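Local coordinates for protein polyketide synthase PksR (Bacillus subtilis, PDB 4U3V) that forms the double-hotdog enoyl-isomerase domain of a trans-acyltransferase polyketide synthase that takes part in the biosynthesis of the antibiotic bacillaene, at residues I142-D156 and K172-L185. Sequence-based numbering, arbitrary orientation.
Sequences IENVKHSLTKLHHID and KTITHLYRDHKSIL
Tyr178 lies between two lysines of segment 142-156. Lys146 lays its aliphatic chain over one ring face, with CG 3.6 Å from the ring centroid, a CH-pi contact. Its NZ pairs with Glu143 OE2 in a salt bridge (3.0 Å). Lys151 runs alongside the ring. Its chain is extended as far as CE and bends only at the last torsion (57°), where NZ makes a weak hydrogen bond to Tyr178 OH (3.1 Å). A water joins this ammonium to Leu152 O and Leu177 N. On the other side of the sheet, Leu152 CD1 packs over the Arg179 guanidinium, whose NH1 makes a salt bridge to Glu220 and a hydrogen bond to Ser217 O. Strand 150-151 adds an antiparallel edge to strand 174-180. Thr150 and Arg179 exchange two backbone hydrogen bonds, and Leu152 N donates a nearly straight one to Leu177 O (N-H...O 168°). Leu149 packs tightly: CD2 lies 3.4 Å from Asp180 CG, and CD1 meets Leu185 CB. The loose end is poorly ordered Asp156, whose OD1 is 4.4 Å from Lys172 NZ, beyond a salt bridge; Lys172 pairs with Glu169 instead. Three backbone hydrogen bonds thus set the register of this C-terminal hotdog edge, while both lysines, probably charged, keep their ammonium groups near the Tyr178 hydroxyl.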
ATOM      1  N   ILE A 142     -20.963   5.932  -4.957  1.00 49.81           N
ATOM      2  CA  ILE A 142     -20.615   4.547  -4.661  1.00 45.92           C
ATOM      3  C   ILE A 142     -21.783   3.641  -5.012  1.00 52.59           C
ATOM      4  O   ILE A 142     -21.601   2.525  -5.533  1.00 42.73           O
ATOM      5  CB  ILE A 142     -20.273   4.390  -3.161  1.00 46.92           C
ATOM      6  CG1 ILE A 142     -18.878   4.938  -2.880  1.00 54.56           C
ATOM      7  CG2 ILE A 142     -20.415   2.950  -2.698  1.00 46.33           C
ATOM      8  CD1 ILE A 142     -17.784   4.275  -3.696  1.00 47.88           C
ATOM      9  N   GLU A 143     -22.992   4.115  -4.708  1.00 42.81           N
ATOM     10  CA  GLU A 143     -24.191   3.354  -5.038  1.00 51.60           C
ATOM     11  C   GLU A 143     -24.319   3.178  -6.551  1.00 35.17           C
ATOM     12  O   GLU A 143     -24.673   2.109  -7.032  1.00 51.40           O
ATOM     13  CB  GLU A 143     -25.430   4.049  -4.461  1.00 56.14           C
ATOM     14  CG  GLU A 143     -25.625   3.812  -2.971  1.00 61.65           C
ATOM     15  CD  GLU A 143     -25.594   2.332  -2.609  1.00 74.83           C
ATOM     16  OE1 GLU A 143     -26.225   1.510  -3.321  1.00 58.31           O
ATOM     17  OE2 GLU A 143     -24.925   1.986  -1.611  1.00 82.23           O
ATOM     18  N   ASN A 144     -24.001   4.231  -7.287  1.00 39.54           N
ATOM     19  CA  ASN A 144     -23.990   4.207  -8.735  1.00 41.07           C
ATOM     20  C   ASN A 144     -23.006   3.173  -9.272  1.00 49.85           C
ATOM     21  O   ASN A 144     -23.372   2.270 -10.022  1.00 46.13           O
ATOM     22  CB  ASN A 144     -23.565   5.571  -9.239  1.00 51.94           C
ATOM     23  CG  ASN A 144     -24.385   6.025 -10.401  1.00 62.15           C
ATOM     24  OD1 ASN A 144     -24.125   5.646 -11.542  1.00 81.52           O
ATOM     25  ND2 ASN A 144     -25.422   6.802 -10.116  1.00 56.83           N
ATOM     26  N   VAL A 145     -21.752   3.301  -8.854  1.00 46.37           N
ATOM     27  CA  VAL A 145     -20.728   2.338  -9.241  1.00 40.78           C
ATOM     28  C   VAL A 145     -21.136   0.895  -8.900  1.00 33.33           C
ATOM     29  O   VAL A 145     -21.017  -0.004  -9.724  1.00 42.23           O
ATOM     30  CB  VAL A 145     -19.351   2.718  -8.635  1.00 45.18           C
ATOM     31  CG1 VAL A 145     -18.309   1.671  -9.000  1.00 44.48           C
ATOM     32  CG2 VAL A 145     -18.914   4.084  -9.137  1.00 42.67           C
ATOM     33  N   LYS A 146     -21.583   0.677  -7.670  1.00 38.75           N
ATOM     34  CA  LYS A 146     -22.020  -0.611  -7.156  1.00 39.67           C
ATOM     35  C   LYS A 146     -23.083  -1.295  -8.019  1.00 50.62           C
ATOM     36  O   LYS A 146     -23.047  -2.507  -8.249  1.00 40.08           O
ATOM     37  CB  LYS A 146     -22.600  -0.348  -5.772  1.00 41.09           C
ATOM     38  CG  LYS A 146     -22.662  -1.514  -4.821  1.00 47.93           C
ATOM     39  CD  LYS A 146     -22.626  -0.955  -3.410  1.00 51.18           C
ATOM     40  CE  LYS A 146     -23.810  -1.423  -2.587  1.00 61.36           C
ATOM     41  NZ  LYS A 146     -23.785  -0.789  -1.237  1.00 61.70           N
ATOM     42  N   HIS A 147     -24.083  -0.518  -8.422  1.00 53.40           N
ATOM     43  CA  HIS A 147     -25.202  -1.026  -9.222  1.00 50.42           C
ATOM     44  C   HIS A 147     -24.769  -1.815 -10.437  1.00 49.80           C
ATOM     45  O   HIS A 147     -25.363  -2.848 -10.750  1.00 41.83           O
ATOM     46  CB  HIS A 147     -26.114   0.152  -9.593  1.00 53.93           C
ATOM     47  CG  HIS A 147     -27.216  -0.195 -10.560  1.00 55.55           C
ATOM     48  ND1 HIS A 147     -28.278  -0.950 -10.211  1.00 63.79           N
ATOM     49  CD2 HIS A 147     -27.423   0.192 -11.885  1.00 52.79           C
ATOM     50  CE1 HIS A 147     -29.104  -1.076 -11.272  1.00 60.07           C
ATOM     51  NE2 HIS A 147     -28.588  -0.362 -12.290  1.00 58.01           N
ATOM     52  N   SER A 148     -23.692  -1.384 -11.103  1.00 42.82           N
ATOM     53  CA  SER A 148     -23.235  -2.046 -12.332  1.00 44.45           C
ATOM     54  C   SER A 148     -22.282  -3.241 -12.133  1.00 45.38           C
ATOM     55  O   SER A 148     -21.985  -3.975 -13.078  1.00 45.64           O
ATOM     56  CB  SER A 148     -22.643  -1.038 -13.329  1.00 50.96           C
ATOM     57  OG  SER A 148     -21.854  -0.067 -12.669  1.00 64.74           O
ATOM     58  N   LEU A 149     -21.877  -3.476 -10.890  1.00 41.23           N
ATOM     59  CA  LEU A 149     -20.931  -4.550 -10.557  1.00 36.29           C
ATOM     60  C   LEU A 149     -21.644  -5.725  -9.905  1.00 34.25           C
ATOM     61  O   LEU A 149     -22.806  -5.614  -9.526  1.00 40.05           O
ATOM     62  CB  LEU A 149     -19.815  -4.001  -9.618  1.00 28.25           C
ATOM     63  CG  LEU A 149     -19.119  -2.762 -10.184  1.00 29.15           C
ATOM     64  CD1 LEU A 149     -18.151  -2.194  -9.159  1.00 34.60           C
ATOM     65  CD2 LEU A 149     -18.371  -3.139 -11.457  1.00 33.12           C
ATOM     66  N   THR A 150     -20.978  -6.874  -9.848  1.00 34.73           N
ATOM     67  CA  THR A 150     -21.525  -8.066  -9.216  1.00 33.49           C
ATOM     68  C   THR A 150     -20.975  -8.183  -7.801  1.00 41.86           C
ATOM     69  O   THR A 150     -19.756  -8.292  -7.603  1.00 31.84           O
ATOM     70  CB  THR A 150     -21.162  -9.343 -10.007  1.00 41.56           C
ATOM     71  OG1 THR A 150     -21.669  -9.249 -11.343  1.00 40.74           O
ATOM     72  CG2 THR A 150     -21.733 -10.585  -9.343  1.00 46.70           C
ATOM     73  N   LYS A 151     -21.872  -8.195  -6.820  1.00 33.66           N
ATOM     74  CA  LYS A 151     -21.480  -8.476  -5.429  1.00 33.35           C
ATOM     75  C   LYS A 151     -20.915  -9.879  -5.260  1.00 32.93           C
ATOM     76  O   LYS A 151     -21.457 -10.864  -5.775  1.00 34.87           O
ATOM     77  CB  LYS A 151     -22.661  -8.274  -4.473  1.00 35.76           C
ATOM     78  CG  LYS A 151     -22.290  -8.464  -3.016  1.00 39.80           C
ATOM     79  CD  LYS A 151     -23.497  -8.242  -2.107  1.00 52.91           C
ATOM     80  CE  LYS A 151     -23.078  -8.122  -0.654  1.00 53.73           C
ATOM     81  NZ  LYS A 151     -22.105  -7.011  -0.504  1.00 57.49           N
ATOM     82  N   LEU A 152     -19.792  -9.974  -4.555  1.00 35.02           N
ATOM     83  CA  LEU A 152     -19.141 -11.251  -4.292  1.00 33.96           C
ATOM     84  C   LEU A 152     -19.471 -11.699  -2.867  1.00 33.37           C
ATOM     85  O   LEU A 152     -19.770 -10.879  -2.011  1.00 36.45           O
ATOM     86  CB  LEU A 152     -17.616 -11.122  -4.425  1.00 30.97           C
ATOM     87  CG  LEU A 152     -17.191 -10.539  -5.778  1.00 32.89           C
ATOM     88  CD1 LEU A 152     -15.664 -10.519  -5.836  1.00 34.48           C
ATOM     89  CD2 LEU A 152     -17.746 -11.389  -6.911  1.00 35.94           C
ATOM     90  N   HIS A 153     -19.478 -13.004  -2.665  1.00 37.88           N
ATOM     91  CA  HIS A 153     -19.802 -13.606  -1.375  1.00 43.07           C
ATOM     92  C   HIS A 153     -18.641 -14.467  -0.960  1.00 46.59           C
ATOM     93  O   HIS A 153     -17.711 -14.687  -1.744  1.00 45.11           O
ATOM     94  CB  HIS A 153     -21.058 -14.470  -1.524  1.00 44.42           C
ATOM     95  CG  HIS A 153     -22.252 -13.703  -2.035  1.00 55.50           C
ATOM     96  ND1 HIS A 153     -22.965 -12.872  -1.246  1.00 57.16           N
ATOM     97  CD2 HIS A 153     -22.753 -13.548  -3.324  1.00 59.52           C
ATOM     98  CE1 HIS A 153     -23.896 -12.243  -1.985  1.00 56.48           C
ATOM     99  NE2 HIS A 153     -23.764 -12.659  -3.258  1.00 57.84           N
ATOM    100  N   HIS A 154     -18.671 -14.961   0.276  1.00 47.91           N
ATOM    101  CA  HIS A 154     -17.530 -15.689   0.824  1.00 48.11           C
ATOM    102  C   HIS A 154     -16.267 -14.875   0.678  1.00 54.91           C
ATOM    103  O   HIS A 154     -15.292 -15.329   0.061  1.00 55.19           O
ATOM    104  CB  HIS A 154     -17.387 -17.034   0.132  1.00 49.01           C
ATOM    105  CG  HIS A 154     -18.680 -17.815   0.059  1.00 63.26           C
ATOM    106  ND1 HIS A 154     -19.412 -18.105   1.155  1.00 67.03           N
ATOM    107  CD2 HIS A 154     -19.401 -18.293  -1.032  1.00 66.35           C
ATOM    108  CE1 HIS A 154     -20.536 -18.743   0.788  1.00 63.49           C
ATOM    109  NE2 HIS A 154     -20.525 -18.866  -0.551  1.00 67.68           N
ATOM    110  N   ILE A 155     -16.256 -13.688   1.244  1.00 42.44           N
ATOM    111  CA  ILE A 155     -15.109 -12.810   1.160  1.00 55.29           C
ATOM    112  C   ILE A 155     -13.786 -13.416   1.649  1.00 64.42           C
ATOM    113  O   ILE A 155     -12.754 -12.976   1.232  1.00 61.96           O
ATOM    114  CB  ILE A 155     -15.390 -11.481   1.865  1.00 49.73           C
ATOM    115  CG1 ILE A 155     -16.258 -10.582   1.016  1.00 54.70           C
ATOM    116  CG2 ILE A 155     -14.116 -10.755   2.162  1.00 58.95           C
ATOM    117  CD1 ILE A 155     -16.341 -10.994  -0.428  1.00 53.63           C
ATOM    118  N   ASP A 156     -13.785 -14.437   2.487  1.00 69.08           N
ATOM    119  CA  ASP A 156     -12.516 -15.134   2.744  1.00 81.97           C
ATOM    120  C   ASP A 156     -11.877 -15.706   1.481  1.00 84.47           C
ATOM    121  O   ASP A 156     -12.045 -16.860   1.141  1.00100.38           O
ATOM    122  CB  ASP A 156     -12.654 -16.216   3.783  1.00 81.62           C
ATOM    123  CG  ASP A 156     -12.761 -15.659   5.173  1.00 99.80           C
ATOM    124  OD1 ASP A 156     -11.811 -15.826   5.967  1.00 96.66           O
ATOM    125  OD2 ASP A 156     -13.794 -15.060   5.487  1.00102.36           O
ATOM    126  N   LYS A 172      -6.860  -8.472   7.409  1.00 29.61           N
ATOM    127  CA  LYS A 172      -8.172  -8.828   6.844  1.00 34.32           C
ATOM    128  C   LYS A 172      -9.189  -7.703   7.027  1.00 37.69           C
ATOM    129  O   LYS A 172     -10.075  -7.779   7.884  1.00 39.95           O
ATOM    130  CB  LYS A 172      -8.680 -10.132   7.464  1.00 37.62           C
ATOM    131  CG  LYS A 172      -7.735 -11.289   7.208  1.00 35.34           C
ATOM    132  CD  LYS A 172      -8.337 -12.650   7.523  1.00 42.20           C
ATOM    133  CE  LYS A 172      -7.394 -13.742   7.064  1.00 42.58           C
ATOM    134  NZ  LYS A 172      -7.765 -15.089   7.570  1.00 46.68           N
ATOM    135  N   THR A 173      -9.073  -6.668   6.208  1.00 30.51           N
ATOM    136  CA  THR A 173      -9.807  -5.431   6.383  1.00 28.88           C
ATOM    137  C   THR A 173     -11.042  -5.348   5.483  1.00 33.44           C
ATOM    138  O   THR A 173     -11.818  -4.404   5.587  1.00 33.91           O
ATOM    139  CB  THR A 173      -8.919  -4.244   6.033  1.00 35.27           C
ATOM    140  OG1 THR A 173      -8.434  -4.418   4.701  1.00 33.68           O
ATOM    141  CG2 THR A 173      -7.717  -4.175   6.959  1.00 29.71           C
ATOM    142  N   ILE A 174     -11.191  -6.288   4.562  1.00 29.40           N
ATOM    143  CA  ILE A 174     -12.201  -6.094   3.509  1.00 28.99           C
ATOM    144  C   ILE A 174     -13.542  -6.630   4.019  1.00 34.78           C
ATOM    145  O   ILE A 174     -13.610  -7.754   4.509  1.00 36.42           O
ATOM    146  CB  ILE A 174     -11.825  -6.880   2.267  1.00 32.35           C
ATOM    147  CG1 ILE A 174     -10.593  -6.217   1.636  1.00 40.54           C
ATOM    148  CG2 ILE A 174     -12.999  -6.925   1.267  1.00 34.23           C
ATOM    149  CD1 ILE A 174      -9.937  -7.059   0.572  1.00 43.16           C
ATOM    150  N   THR A 175     -14.595  -5.831   3.894  1.00 33.08           N
ATOM    151  CA  THR A 175     -15.946  -6.292   4.293  1.00 34.40           C
ATOM    152  C   THR A 175     -16.891  -6.570   3.132  1.00 37.89           C
ATOM    153  O   THR A 175     -17.821  -7.383   3.265  1.00 36.12           O
ATOM    154  CB  THR A 175     -16.621  -5.298   5.259  1.00 34.95           C
ATOM    155  OG1 THR A 175     -16.808  -4.029   4.600  1.00 38.47           O
ATOM    156  CG2 THR A 175     -15.731  -5.092   6.479  1.00 45.30           C
ATOM    157  N   HIS A 176     -16.719  -5.851   2.027  1.00 32.44           N
ATOM    158  CA  HIS A 176     -17.566  -6.085   0.848  1.00 33.06           C
ATOM    159  C   HIS A 176     -16.749  -5.944  -0.412  1.00 28.79           C
ATOM    160  O   HIS A 176     -15.869  -5.094  -0.470  1.00 33.65           O
ATOM    161  CB  HIS A 176     -18.690  -5.059   0.796  1.00 32.07           C
ATOM    162  CG  HIS A 176     -19.548  -5.022   2.039  1.00 42.89           C
ATOM    163  ND1 HIS A 176     -19.151  -4.417   3.175  1.00 48.31           N
ATOM    164  CD2 HIS A 176     -20.848  -5.479   2.268  1.00 56.08           C
ATOM    165  CE1 HIS A 176     -20.130  -4.505   4.098  1.00 57.53           C
ATOM    166  NE2 HIS A 176     -21.172  -5.151   3.541  1.00 53.63           N
ATOM    167  N   LEU A 177     -17.099  -6.719  -1.438  1.00 31.44           N
ATOM    168  CA  LEU A 177     -16.487  -6.601  -2.782  1.00 26.70           C
ATOM    169  C   LEU A 177     -17.569  -6.626  -3.860  1.00 29.37           C
ATOM    170  O   LEU A 177     -18.429  -7.499  -3.846  1.00 33.08           O
ATOM    171  CB  LEU A 177     -15.587  -7.796  -3.030  1.00 30.06           C
ATOM    172  CG  LEU A 177     -14.348  -7.813  -2.124  1.00 32.19           C
ATOM    173  CD1 LEU A 177     -13.649  -9.136  -2.310  1.00 29.96           C
ATOM    174  CD2 LEU A 177     -13.428  -6.679  -2.552  1.00 34.36           C
ATOM    175  N   TYR A 178     -17.417  -5.778  -4.862  1.00 28.71           N
ATOM    176  CA  TYR A 178     -18.255  -5.825  -6.063  1.00 29.04           C
ATOM    177  C   TYR A 178     -17.330  -5.712  -7.272  1.00 27.63           C
ATOM    178  O   TYR A 178     -16.524  -4.795  -7.334  1.00 28.05           O
ATOM    179  CB  TYR A 178     -19.197  -4.636  -6.067  1.00 30.13           C
ATOM    180  CG  TYR A 178     -19.985  -4.501  -4.781  1.00 30.99           C
ATOM    181  CD1 TYR A 178     -21.313  -4.935  -4.705  1.00 36.42           C
ATOM    182  CD2 TYR A 178     -19.423  -3.873  -3.673  1.00 32.76           C
ATOM    183  CE1 TYR A 178     -22.036  -4.785  -3.530  1.00 42.57           C
ATOM    184  CE2 TYR A 178     -20.151  -3.675  -2.510  1.00 39.43           C
ATOM    185  CZ  TYR A 178     -21.448  -4.152  -2.433  1.00 49.32           C
ATOM    186  OH  TYR A 178     -22.161  -3.981  -1.249  1.00 44.71           O
ATOM    187  N   ARG A 179     -17.514  -6.572  -8.263  1.00 30.03           N
ATOM    188  CA  ARG A 179     -16.480  -6.806  -9.273  1.00 27.45           C
ATOM    189  C   ARG A 179     -17.050  -6.831 -10.669  1.00 27.95           C
ATOM    190  O   ARG A 179     -18.192  -7.260 -10.851  1.00 29.51           O
ATOM    191  CB  ARG A 179     -15.845  -8.163  -9.008  1.00 29.28           C
ATOM    192  CG  ARG A 179     -14.631  -8.481  -9.880  1.00 26.56           C
ATOM    193  CD  ARG A 179     -13.962  -9.767  -9.380  1.00 30.86           C
ATOM    194  NE  ARG A 179     -14.801 -10.956  -9.631  1.00 29.20           N
ATOM    195  CZ  ARG A 179     -14.550 -12.170  -9.139  1.00 32.82           C
ATOM    196  NH1 ARG A 179     -13.451 -12.410  -8.422  1.00 30.59           N
ATOM    197  NH2 ARG A 179     -15.375 -13.182  -9.404  1.00 31.80           N
ATOM    198  N   ASP A 180     -16.254  -6.418 -11.663  1.00 25.41           N
ATOM    199  CA  ASP A 180     -16.524  -6.815 -13.043  1.00 31.23           C
ATOM    200  C   ASP A 180     -15.191  -7.030 -13.775  1.00 31.98           C
ATOM    201  O   ASP A 180     -14.140  -7.032 -13.120  1.00 28.88           O
ATOM    202  CB  ASP A 180     -17.431  -5.795 -13.788  1.00 31.54           C
ATOM    203  CG  ASP A 180     -16.735  -4.489 -14.127  1.00 39.39           C
ATOM    204  OD1 ASP A 180     -15.536  -4.355 -13.858  1.00 30.34           O
ATOM    205  OD2 ASP A 180     -17.390  -3.580 -14.709  1.00 35.64           O
ATOM    206  N   HIS A 181     -15.237  -7.290 -15.078  1.00 28.53           N
ATOM    207  CA  HIS A 181     -14.038  -7.636 -15.816  1.00 28.39           C
ATOM    208  C   HIS A 181     -12.917  -6.634 -15.786  1.00 27.43           C
ATOM    209  O   HIS A 181     -11.788  -6.948 -16.229  1.00 28.43           O
ATOM    210  CB  HIS A 181     -14.391  -7.972 -17.282  1.00 31.94           C
ATOM    211  CG  HIS A 181     -14.884  -6.782 -18.090  1.00 38.19           C
ATOM    212  ND1 HIS A 181     -16.133  -6.267 -17.951  1.00 38.40           N
ATOM    213  CD2 HIS A 181     -14.242  -5.997 -19.062  1.00 39.19           C
ATOM    214  CE1 HIS A 181     -16.256  -5.173 -18.727  1.00 42.56           C
ATOM    215  NE2 HIS A 181     -15.104  -5.009 -19.412  1.00 44.62           N
ATOM    216  N   LYS A 182     -13.190  -5.397 -15.373  1.00 27.56           N
ATOM    217  CA  LYS A 182     -12.104  -4.413 -15.442  1.00 27.88           C
ATOM    218  C   LYS A 182     -11.900  -3.622 -14.164  1.00 26.85           C
ATOM    219  O   LYS A 182     -11.088  -2.696 -14.137  1.00 27.25           O
ATOM    220  CB  LYS A 182     -12.308  -3.445 -16.593  1.00 30.68           C
ATOM    221  CG  LYS A 182     -13.692  -2.803 -16.566  1.00 34.42           C
ATOM    222  CD  LYS A 182     -13.940  -1.966 -17.819  1.00 46.47           C
ATOM    223  CE  LYS A 182     -15.353  -1.402 -17.829  1.00 57.31           C
ATOM    224  NZ  LYS A 182     -15.898  -1.230 -16.445  1.00 57.81           N
ATOM    225  N   SER A 183     -12.754  -3.855 -13.175  1.00 27.05           N
ATOM    226  CA  SER A 183     -12.644  -3.119 -11.912  1.00 27.39           C
ATOM    227  C   SER A 183     -13.120  -3.907 -10.712  1.00 24.45           C
ATOM    228  O   SER A 183     -13.859  -4.903 -10.826  1.00 27.05           O
ATOM    229  CB  SER A 183     -13.415  -1.787 -11.973  1.00 31.03           C
ATOM    230  OG  SER A 183     -14.768  -2.048 -12.212  1.00 31.99           O
ATOM    231  N   ILE A 184     -12.802  -3.391  -9.533  1.00 24.46           N
ATOM    232  CA  ILE A 184     -13.395  -3.951  -8.314  1.00 24.01           C
ATOM    233  C   ILE A 184     -13.615  -2.823  -7.343  1.00 26.96           C
ATOM    234  O   ILE A 184     -12.835  -1.884  -7.307  1.00 24.91           O
ATOM    235  CB  ILE A 184     -12.548  -5.113  -7.720  1.00 23.72           C
ATOM    236  CG1 ILE A 184     -13.352  -5.893  -6.643  1.00 26.92           C
ATOM    237  CG2 ILE A 184     -11.157  -4.619  -7.263  1.00 24.06           C
ATOM    238  CD1 ILE A 184     -12.767  -7.256  -6.326  1.00 29.94           C
ATOM    239  N   LEU A 185     -14.699  -2.907  -6.560  1.00 26.06           N
ATOM    240  CA  LEU A 185     -15.022  -1.876  -5.569  1.00 28.04           C
ATOM    241  C   LEU A 185     -15.081  -2.583  -4.220  1.00 24.05           C
ATOM    242  O   LEU A 185     -15.716  -3.620  -4.079  1.00 27.98           O
ATOM    243  CB  LEU A 185     -16.374  -1.191  -5.896  1.00 28.59           C
ATOM    244  CG  LEU A 185     -16.957  -0.319  -4.778  1.00 27.65           C
ATOM    245  CD1 LEU A 185     -16.254   1.010  -4.804  1.00 31.32           C
ATOM    246  CD2 LEU A 185     -18.475  -0.165  -5.014  1.00 33.06           C
TER
HETATM  247  O   HOH W   1     -19.929  -3.137 -15.619  1.00 54.74           O
HETATM  248  O   HOH W   2     -20.192  -7.738 -12.970  1.00 44.47           O
HETATM  249  O   HOH W   3     -19.366  -8.423  -0.598  1.00 37.54           O